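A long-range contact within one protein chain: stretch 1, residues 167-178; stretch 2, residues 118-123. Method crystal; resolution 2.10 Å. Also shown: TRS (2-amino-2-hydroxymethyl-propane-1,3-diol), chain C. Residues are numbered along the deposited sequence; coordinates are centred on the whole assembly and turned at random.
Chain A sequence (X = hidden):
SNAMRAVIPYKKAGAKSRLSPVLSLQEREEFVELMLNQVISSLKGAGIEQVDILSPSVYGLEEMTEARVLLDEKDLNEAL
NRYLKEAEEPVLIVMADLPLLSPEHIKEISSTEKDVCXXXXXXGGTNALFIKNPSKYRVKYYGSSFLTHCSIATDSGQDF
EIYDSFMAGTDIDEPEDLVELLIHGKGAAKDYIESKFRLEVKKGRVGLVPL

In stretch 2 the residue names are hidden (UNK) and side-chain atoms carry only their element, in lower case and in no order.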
# COMPACT_ATOMS: atom_id res chain seq x y z
N MSE A 167 4.06 -3.51 -2.18
CA MSE A 167 4.11 -4.07 -3.53
C MSE A 167 3.12 -5.24 -3.63
O MSE A 167 2.39 -5.33 -4.60
CB MSE A 167 5.49 -4.57 -3.86
CG MSE A 167 6.60 -3.49 -3.87
SE MSE A 167 6.31 -1.99 -5.04
CE MSE A 167 6.70 -0.49 -3.73
N ALA A 168 3.06 -6.12 -2.61
CA ALA A 168 2.16 -7.26 -2.68
C ALA A 168 0.70 -6.78 -2.40
O ALA A 168 -0.29 -7.46 -2.69
CB ALA A 168 2.58 -8.37 -1.61
N GLY A 169 0.57 -5.61 -1.83
CA GLY A 169 -0.74 -5.05 -1.64
C GLY A 169 -1.34 -4.17 -2.72
O GLY A 169 -2.49 -3.75 -2.60
N THR A 170 -0.58 -3.92 -3.80
CA THR A 170 -1.07 -3.20 -5.01
C THR A 170 -1.63 -4.20 -6.00
O THR A 170 -0.92 -4.82 -6.82
CB THR A 170 0.10 -2.43 -5.59
OG1 THR A 170 0.61 -1.62 -4.54
CG2 THR A 170 -0.28 -1.49 -6.74
N ASP A 171 -2.95 -4.39 -5.90
CA ASP A 171 -3.68 -5.13 -6.90
C ASP A 171 -4.13 -4.09 -7.92
O ASP A 171 -4.34 -2.91 -7.61
CB ASP A 171 -4.88 -5.85 -6.31
CG ASP A 171 -5.75 -4.95 -5.41
OD1 ASP A 171 -5.33 -4.57 -4.32
OD2 ASP A 171 -6.83 -4.59 -5.85
N ILE A 172 -4.30 -4.54 -9.15
CA ILE A 172 -4.43 -3.59 -10.22
C ILE A 172 -5.83 -3.81 -10.66
O ILE A 172 -6.10 -4.83 -11.28
CB ILE A 172 -3.31 -3.77 -11.32
CG1 ILE A 172 -2.01 -3.00 -10.88
CG2 ILE A 172 -3.74 -3.06 -12.63
CD1 ILE A 172 -1.07 -3.76 -10.16
N ASP A 173 -6.74 -2.88 -10.28
CA ASP A 173 -8.19 -3.06 -10.53
C ASP A 173 -8.90 -1.86 -11.19
O ASP A 173 -9.85 -2.00 -11.93
CB ASP A 173 -8.93 -3.45 -9.23
CG ASP A 173 -10.25 -4.18 -9.49
OD1 ASP A 173 -10.32 -5.14 -10.36
OD2 ASP A 173 -11.20 -3.75 -8.80
N GLU A 174 -8.40 -0.69 -10.92
CA GLU A 174 -8.91 0.49 -11.55
C GLU A 174 -7.80 1.37 -12.17
O GLU A 174 -6.63 1.07 -11.94
CB GLU A 174 -9.81 1.25 -10.61
CG GLU A 174 -9.21 1.56 -9.31
CD GLU A 174 -10.25 1.93 -8.31
OE1 GLU A 174 -11.45 1.95 -8.66
OE2 GLU A 174 -9.86 2.22 -7.17
N PRO A 175 -8.18 2.40 -12.99
CA PRO A 175 -7.20 3.26 -13.67
C PRO A 175 -6.11 3.81 -12.74
O PRO A 175 -4.96 3.82 -13.09
CB PRO A 175 -8.10 4.45 -14.23
CG PRO A 175 -9.45 3.75 -14.43
CD PRO A 175 -9.56 2.88 -13.21
N GLU A 176 -6.48 4.30 -11.58
CA GLU A 176 -5.49 4.85 -10.66
C GLU A 176 -4.43 3.84 -10.24
O GLU A 176 -3.32 4.24 -9.92
CB GLU A 176 -6.21 5.56 -9.49
CG GLU A 176 -5.66 5.34 -8.11
CD GLU A 176 -6.66 5.65 -6.96
OE1 GLU A 176 -7.76 5.01 -6.91
OE2 GLU A 176 -6.29 6.50 -6.10
N ASP A 177 -4.75 2.55 -10.29
CA ASP A 177 -3.79 1.47 -9.98
C ASP A 177 -2.72 1.33 -11.07
O ASP A 177 -1.64 0.81 -10.83
CB ASP A 177 -4.53 0.14 -9.86
CG ASP A 177 -5.54 0.15 -8.68
OD1 ASP A 177 -5.40 1.01 -7.76
OD2 ASP A 177 -6.42 -0.75 -8.62
N LEU A 178 -3.02 1.77 -12.27
CA LEU A 178 -2.03 1.70 -13.38
C LEU A 178 -0.90 2.74 -13.21
O LEU A 178 0.22 2.57 -13.73
CB LEU A 178 -2.79 1.98 -14.69
CG LEU A 178 -3.92 1.05 -15.15
CD1 LEU A 178 -4.56 1.49 -16.56
CD2 LEU A 178 -3.40 -0.33 -15.17
N UNK A 118 -1.77 -13.34 5.88
CA UNK A 118 -2.60 -12.59 5.02
C UNK A 118 -2.07 -11.21 4.57
O UNK A 118 -1.56 -10.40 5.40
c UNK A 118 -3.99 -12.61 5.52
c UNK A 118 -4.03 -12.66 7.03
c UNK A 118 -6.18 -11.65 5.29
c UNK A 118 -4.82 -11.50 4.90
N UNK A 119 -2.11 -11.04 3.25
CA UNK A 119 -1.80 -9.82 2.51
C UNK A 119 -3.05 -9.01 2.07
O UNK A 119 -3.86 -9.49 1.23
c UNK A 119 -0.35 -8.97 0.59
c UNK A 119 0.00 -11.27 1.59
c UNK A 119 -1.02 -10.20 1.21
N UNK A 120 -3.20 -7.78 2.64
CA UNK A 120 -4.35 -6.94 2.32
C UNK A 120 -4.19 -6.43 0.92
O UNK A 120 -3.04 -6.28 0.45
c UNK A 120 -2.25 -7.14 3.58
c UNK A 120 -2.80 -5.76 3.82
c UNK A 120 -4.26 -5.78 3.29
N UNK A 121 -5.31 -6.21 0.23
CA UNK A 121 -5.24 -5.39 -0.93
C UNK A 121 -5.98 -4.11 -0.63
O UNK A 121 -6.38 -3.84 0.53
N UNK A 122 -6.14 -3.23 -1.63
CA UNK A 122 -6.95 -2.01 -1.23
C UNK A 122 -8.47 -2.26 -1.00
O UNK A 122 -9.01 -3.29 -1.42
c UNK A 122 -7.07 -0.99 -3.47
c UNK A 122 -6.77 0.10 -5.76
c UNK A 122 -6.71 -0.78 -2.07
c UNK A 122 -7.10 0.38 -4.24
n UNK A 122 -7.03 -1.42 -6.17
N UNK A 123 -9.11 -1.28 -0.37
CA UNK A 123 -10.49 -1.32 0.13
C UNK A 123 -10.81 -2.56 0.91
O UNK A 123 -11.90 -3.09 0.73
C TRS C . -10.32 -4.57 -4.13
C1 TRS C . -11.11 -5.36 -3.09
C2 TRS C . -10.78 -3.07 -4.17
C3 TRS C . -10.65 -5.20 -5.51
N TRS C . -8.87 -4.73 -3.66
O1 TRS C . -12.44 -4.99 -3.12
O2 TRS C . -10.02 -2.36 -5.12
O3 TRS C . -10.56 -6.63 -5.35

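Position 118 lies in the strand that enters the contact and carries four side-chain carbons, forked at the first, with one arm two carbons long. They are out of reach of stretch 1. A beta-branched, wholly aliphatic side chain of this length is isoleucine, Ile118, with chi1 and chi2 both t.

At position 119 one carbon carries two others, three in all, and the CA-to-CB bond points toward stretch 1. One carbon of the fork packs on the CB of Ala168. The short symmetric fork identifies valine. CG1 of Val119 lies 3.7 Å from CB of Ala168, a small apolar contact between two buried residues, and a separate van der Waals contact brings Val119 CG1 to 3.6 Å from Ala168 O.

Position 120 has three side-chain carbons that close a ring onto the backbone N. The ring makes no contact with stretch 1; the backbone makes the approach, its O coming up to Gly169 CA. The closed ring makes the residue proline, with Pro120 O 3.3 Å from Gly169 CA. A CB on Gly169 would sit a tight 3.2 Å from Pro120 O, so the bare CA suits the close passage.

No side-chain atoms follow CA at position 121, and this CA lies against Gly169 and Asp171, so the residue is glycine. The two stretches come close here, Gly121 CA lying 4.6 Å from Gly169 CA and 3.5 Å from Asp171 OD1. A CB on Gly121 would clash with Asp171 OD1, at 2.7 Å.

Position 122 bears four carbons in a row ending in a nitrogen, and that nitrogen lies among carboxylates of stretch 1: this is lysine. NZ of Lys122 forms salt bridges with Asp177 OD2 at 2.6 Å and Asp171 OD2 at 3.2 Å, and a weak hydrogen bond to Asp171 O at 3.4 Å.

Position 123 again lacks side-chain atoms and touches nothing on stretch 1. It is glycine, and the positive phi of Gly123 (47°) by itself favours that residue.

The contact thus passes from close backbone packing at the glycines to a charged cluster around Lys122, which contributes the largest covered area. The side chain of Asp171 holds this residue at two points, since OD1 also accepts a hydrogen bond from Lys122 N at 3.1 Å, and its backbone O adds the weak bond. Asp177 ties the lysine to the local fold of stretch 1: its OD2 accepts hydrogen bonds from Asp173 N at 2.7 Å and Glu174 N at 3.0 Å in addition to its salt bridge with Lys122 NZ. A TRS molecule, probably from the crystallisation liquor, spans both stretches, its N donating to Lys122 O at 2.7 Å and to Asp171 OD2 at 3.0 Å.

Stretch 2, residues 118-123: IVPGKG
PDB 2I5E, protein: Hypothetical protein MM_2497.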